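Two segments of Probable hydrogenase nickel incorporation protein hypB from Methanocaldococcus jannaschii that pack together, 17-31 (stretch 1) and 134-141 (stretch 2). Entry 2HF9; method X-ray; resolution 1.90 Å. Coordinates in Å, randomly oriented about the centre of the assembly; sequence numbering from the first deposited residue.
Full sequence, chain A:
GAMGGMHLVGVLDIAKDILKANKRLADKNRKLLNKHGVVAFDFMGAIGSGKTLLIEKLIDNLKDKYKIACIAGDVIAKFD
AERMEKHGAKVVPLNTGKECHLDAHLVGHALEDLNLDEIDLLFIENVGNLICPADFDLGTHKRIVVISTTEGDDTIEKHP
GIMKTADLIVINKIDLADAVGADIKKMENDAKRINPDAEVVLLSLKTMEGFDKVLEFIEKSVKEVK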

# COMPACT_ATOMS: atom_id res chain seq x y z
N ASP A 17 24.01 -9.45 0.08
CA ASP A 17 24.50 -9.07 1.41
C ASP A 17 23.86 -7.78 1.92
O ASP A 17 24.33 -7.18 2.89
CB ASP A 17 26.03 -8.93 1.38
CG ASP A 17 26.74 -10.27 1.27
OD1 ASP A 17 27.90 -10.36 1.74
OD2 ASP A 17 26.16 -11.23 0.73
N ILE A 18 22.78 -7.37 1.26
CA ILE A 18 22.09 -6.11 1.53
C ILE A 18 21.68 -5.96 3.00
O ILE A 18 21.92 -4.91 3.61
CB ILE A 18 20.85 -5.93 0.61
CG1 ILE A 18 21.23 -6.09 -0.88
CG2 ILE A 18 20.15 -4.59 0.87
CD1 ILE A 18 22.05 -4.95 -1.47
N LEU A 19 21.09 -7.01 3.57
CA LEU A 19 20.54 -6.95 4.93
C LEU A 19 21.60 -6.96 6.04
O LEU A 19 21.36 -6.44 7.13
CB LEU A 19 19.53 -8.09 5.17
CG LEU A 19 18.29 -8.17 4.27
CD1 LEU A 19 17.40 -9.32 4.71
CD2 LEU A 19 17.50 -6.86 4.26
N LYS A 20 22.75 -7.56 5.75
CA LYS A 20 23.85 -7.63 6.72
C LYS A 20 24.51 -6.26 6.84
O LYS A 20 24.86 -5.83 7.95
CB LYS A 20 24.89 -8.69 6.31
CG LYS A 20 24.42 -10.14 6.41
CD LYS A 20 23.95 -10.69 5.06
CE LYS A 20 22.45 -10.54 4.87
NZ LYS A 20 22.06 -10.57 3.44
N ALA A 21 24.68 -5.59 5.71
CA ALA A 21 25.22 -4.23 5.67
C ALA A 21 24.26 -3.22 6.29
O ALA A 21 24.68 -2.30 6.99
CB ALA A 21 25.56 -3.84 4.24
N ASN A 22 22.96 -3.40 6.03
CA ASN A 22 21.92 -2.56 6.62
C ASN A 22 21.90 -2.65 8.14
O ASN A 22 21.81 -1.63 8.83
CB ASN A 22 20.54 -2.90 6.06
CG ASN A 22 19.46 -1.97 6.57
OD1 ASN A 22 19.36 -0.82 6.15
ND2 ASN A 22 18.64 -2.47 7.50
N LYS A 23 21.99 -3.87 8.66
CA LYS A 23 21.98 -4.13 10.11
C LYS A 23 23.14 -3.43 10.82
O LYS A 23 22.95 -2.85 11.89
CB LYS A 23 21.95 -5.64 10.41
CG LYS A 23 22.07 -6.04 11.89
CD LYS A 23 21.01 -5.40 12.81
CE LYS A 23 19.65 -6.08 12.73
NZ LYS A 23 18.80 -5.56 11.62
N ARG A 24 24.33 -3.49 10.22
CA ARG A 24 25.50 -2.77 10.73
C ARG A 24 25.22 -1.27 10.86
O ARG A 24 25.54 -0.66 11.87
CB ARG A 24 26.73 -2.99 9.83
CG ARG A 24 27.27 -4.41 9.79
CD ARG A 24 28.70 -4.46 9.23
NE ARG A 24 28.86 -3.70 7.99
CZ ARG A 24 28.86 -4.23 6.77
NH1 ARG A 24 28.69 -5.53 6.59
NH2 ARG A 24 29.01 -3.44 5.71
N LEU A 25 24.61 -0.70 9.82
CA LEU A 25 24.32 0.73 9.79
C LEU A 25 23.20 1.09 10.75
O LEU A 25 23.22 2.17 11.36
CB LEU A 25 23.99 1.18 8.36
CG LEU A 25 25.13 1.09 7.34
CD1 LEU A 25 24.70 1.71 6.02
CD2 LEU A 25 26.41 1.76 7.85
N ALA A 26 22.23 0.19 10.89
CA ALA A 26 21.13 0.36 11.85
C ALA A 26 21.64 0.41 13.29
O ALA A 26 21.21 1.25 14.08
CB ALA A 26 20.12 -0.76 11.69
N ASP A 27 22.58 -0.47 13.63
CA ASP A 27 23.17 -0.51 14.96
C ASP A 27 23.97 0.76 15.24
O ASP A 27 23.95 1.27 16.36
CB ASP A 27 24.03 -1.76 15.16
CG ASP A 27 23.20 -3.02 15.35
OD1 ASP A 27 22.00 -2.91 15.71
OD2 ASP A 27 23.75 -4.12 15.14
N LYS A 28 24.66 1.25 14.22
CA LYS A 28 25.40 2.51 14.30
C LYS A 28 24.48 3.71 14.49
O LYS A 28 24.79 4.62 15.27
CB LYS A 28 26.29 2.68 13.06
CG LYS A 28 27.41 1.66 12.99
CD LYS A 28 28.19 1.73 11.69
CE LYS A 28 29.25 0.63 11.65
NZ LYS A 28 30.31 0.81 12.70
N ASN A 29 23.35 3.70 13.78
CA ASN A 29 22.30 4.71 13.96
C ASN A 29 21.77 4.73 15.39
O ASN A 29 21.65 5.80 15.99
CB ASN A 29 21.14 4.49 12.98
CG ASN A 29 21.53 4.73 11.52
OD1 ASN A 29 22.61 5.23 11.21
ND2 ASN A 29 20.62 4.36 10.61
N ARG A 30 21.45 3.55 15.92
CA ARG A 30 20.93 3.41 17.29
C ARG A 30 21.94 3.92 18.33
O ARG A 30 21.56 4.62 19.26
CB ARG A 30 20.54 1.97 17.61
CG ARG A 30 19.03 1.72 17.63
CD ARG A 30 18.69 0.27 17.98
NE ARG A 30 19.33 -0.68 17.07
CZ ARG A 30 18.80 -1.10 15.92
NH1 ARG A 30 17.61 -0.68 15.53
NH2 ARG A 30 19.48 -1.96 15.17
N LYS A 31 23.20 3.56 18.14
CA LYS A 31 24.28 4.03 19.01
C LYS A 31 24.40 5.56 18.97
O LYS A 31 24.52 6.20 20.02
CB LYS A 31 25.60 3.30 18.67
CG LYS A 31 26.92 3.86 19.26
CD LYS A 31 26.83 4.45 20.68
CE LYS A 31 26.14 3.56 21.69
NZ LYS A 31 25.36 4.39 22.65
N ALA A 134 9.62 -4.45 6.01
CA ALA A 134 9.72 -5.50 7.03
C ALA A 134 11.17 -5.93 7.28
O ALA A 134 11.56 -6.13 8.44
CB ALA A 134 8.88 -6.70 6.63
N ASP A 135 11.95 -6.05 6.21
CA ASP A 135 13.33 -6.54 6.29
C ASP A 135 14.38 -5.46 6.55
O ASP A 135 15.56 -5.78 6.74
CB ASP A 135 13.70 -7.31 5.01
CG ASP A 135 12.89 -8.59 4.84
OD1 ASP A 135 12.47 -9.19 5.85
OD2 ASP A 135 12.69 -9.00 3.68
N PHE A 136 13.97 -4.20 6.57
CA PHE A 136 14.93 -3.10 6.69
C PHE A 136 14.83 -2.29 7.98
O PHE A 136 14.07 -1.32 8.07
CB PHE A 136 14.89 -2.20 5.45
CG PHE A 136 15.51 -2.83 4.23
CD1 PHE A 136 14.75 -3.60 3.36
CD2 PHE A 136 16.87 -2.66 3.97
CE1 PHE A 136 15.34 -4.19 2.23
CE2 PHE A 136 17.46 -3.25 2.85
CZ PHE A 136 16.69 -4.01 1.98
N ASP A 137 15.61 -2.71 8.97
CA ASP A 137 15.81 -1.99 10.23
C ASP A 137 16.46 -0.64 9.92
O ASP A 137 17.48 -0.58 9.23
CB ASP A 137 16.71 -2.84 11.14
CG ASP A 137 16.98 -2.21 12.50
OD1 ASP A 137 16.51 -1.08 12.78
OD2 ASP A 137 17.69 -2.85 13.30
N LEU A 138 15.85 0.44 10.41
CA LEU A 138 16.33 1.79 10.15
C LEU A 138 17.32 2.28 11.21
O LEU A 138 17.96 3.32 11.04
CB LEU A 138 15.16 2.78 10.04
CG LEU A 138 14.07 2.53 8.99
CD1 LEU A 138 13.13 3.73 8.90
CD2 LEU A 138 14.66 2.23 7.62
N GLY A 139 17.44 1.53 12.30
CA GLY A 139 18.22 1.95 13.45
C GLY A 139 17.37 2.67 14.48
O GLY A 139 17.86 3.51 15.23
N THR A 140 16.08 2.33 14.50
CA THR A 140 15.13 2.91 15.44
C THR A 140 15.01 2.04 16.69
O THR A 140 15.43 0.88 16.69
CB THR A 140 13.73 3.09 14.79
OG1 THR A 140 13.26 1.82 14.30
CG2 THR A 140 13.79 4.07 13.64
N HIS A 141 14.45 2.61 17.75
CA HIS A 141 14.19 1.87 18.98
C HIS A 141 12.92 1.03 18.87
O HIS A 141 12.89 -0.11 19.34
CB HIS A 141 14.12 2.83 20.17
CG HIS A 141 15.42 3.52 20.44
ND1 HIS A 141 15.77 4.72 19.86
CD2 HIS A 141 16.47 3.16 21.21
CE1 HIS A 141 16.97 5.07 20.27
NE2 HIS A 141 17.42 4.14 21.09

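A helix that begins at Ile18 and runs on past Lys31 packs against an irregular segment, Ala134 to His141, with no regular helix or strand, burying 603 Å² in all. The two backbones come nearest at Ala26 and Gly139, whose CA atoms lie 3.7 Å apart, and Gly139 CA sits 3.1 Å from Ala26 O. Glycine suits this point twice over: a CB would fall 2.4 Å from Asn29 CB and 2.7 Å from Ala26 O, and at phi/psi 93/28 it would also jam against the preceding carbonyl.

Asp137 is the polar centre. Its t rotamer (chi1 -179°) and nearly flat chi2 (-1°) carry the carboxylate to Arg30, whose NH2 lies 2.7 Å from Asp137 OD2 and whose NH1 lies 3.0 Å from Asp137 OD1, a two-pronged salt bridge. OD1 also accepts a bond from its own stretch, Gly139 N to Asp137 OD1 at 2.8 Å. Arg30 starts sideways, with chi1 off-rotamer at -105°, yet its end reaches across: NH1 donates to Thr140 O (2.9 Å), while NH2 is held on the helix side by Asp27 OD1 (2.7 Å). These acceptors lie near the guanidinium plane, leaving one face for Gly139 CA. Lys23, bent by p torsions at chi2 and chi3, adds a weak salt-bridge contact, NZ to Asp137 OD2 at 3.4 Å.

Two asparagines satisfy backbone carbonyls of the irregular segment: Asn22 (t) donates from ND2 to Asp137 O (2.8 Å), and Asn29 (m) from ND2 to Leu138 O (2.9 Å). The small Ala26 lies between them in sequence, its CB 3.6 Å from Asp137 CG.

Toward the start of the helix the contact turns apolar. Phe136 (m, chi2 90°) presents a face to Leu19 (m, t), whose CD2 lies 3.9 Å from the ring centroid in a CH-pi contact, while Ile18 CG2 meets the ring edge at Phe136 CE2 (3.6 Å).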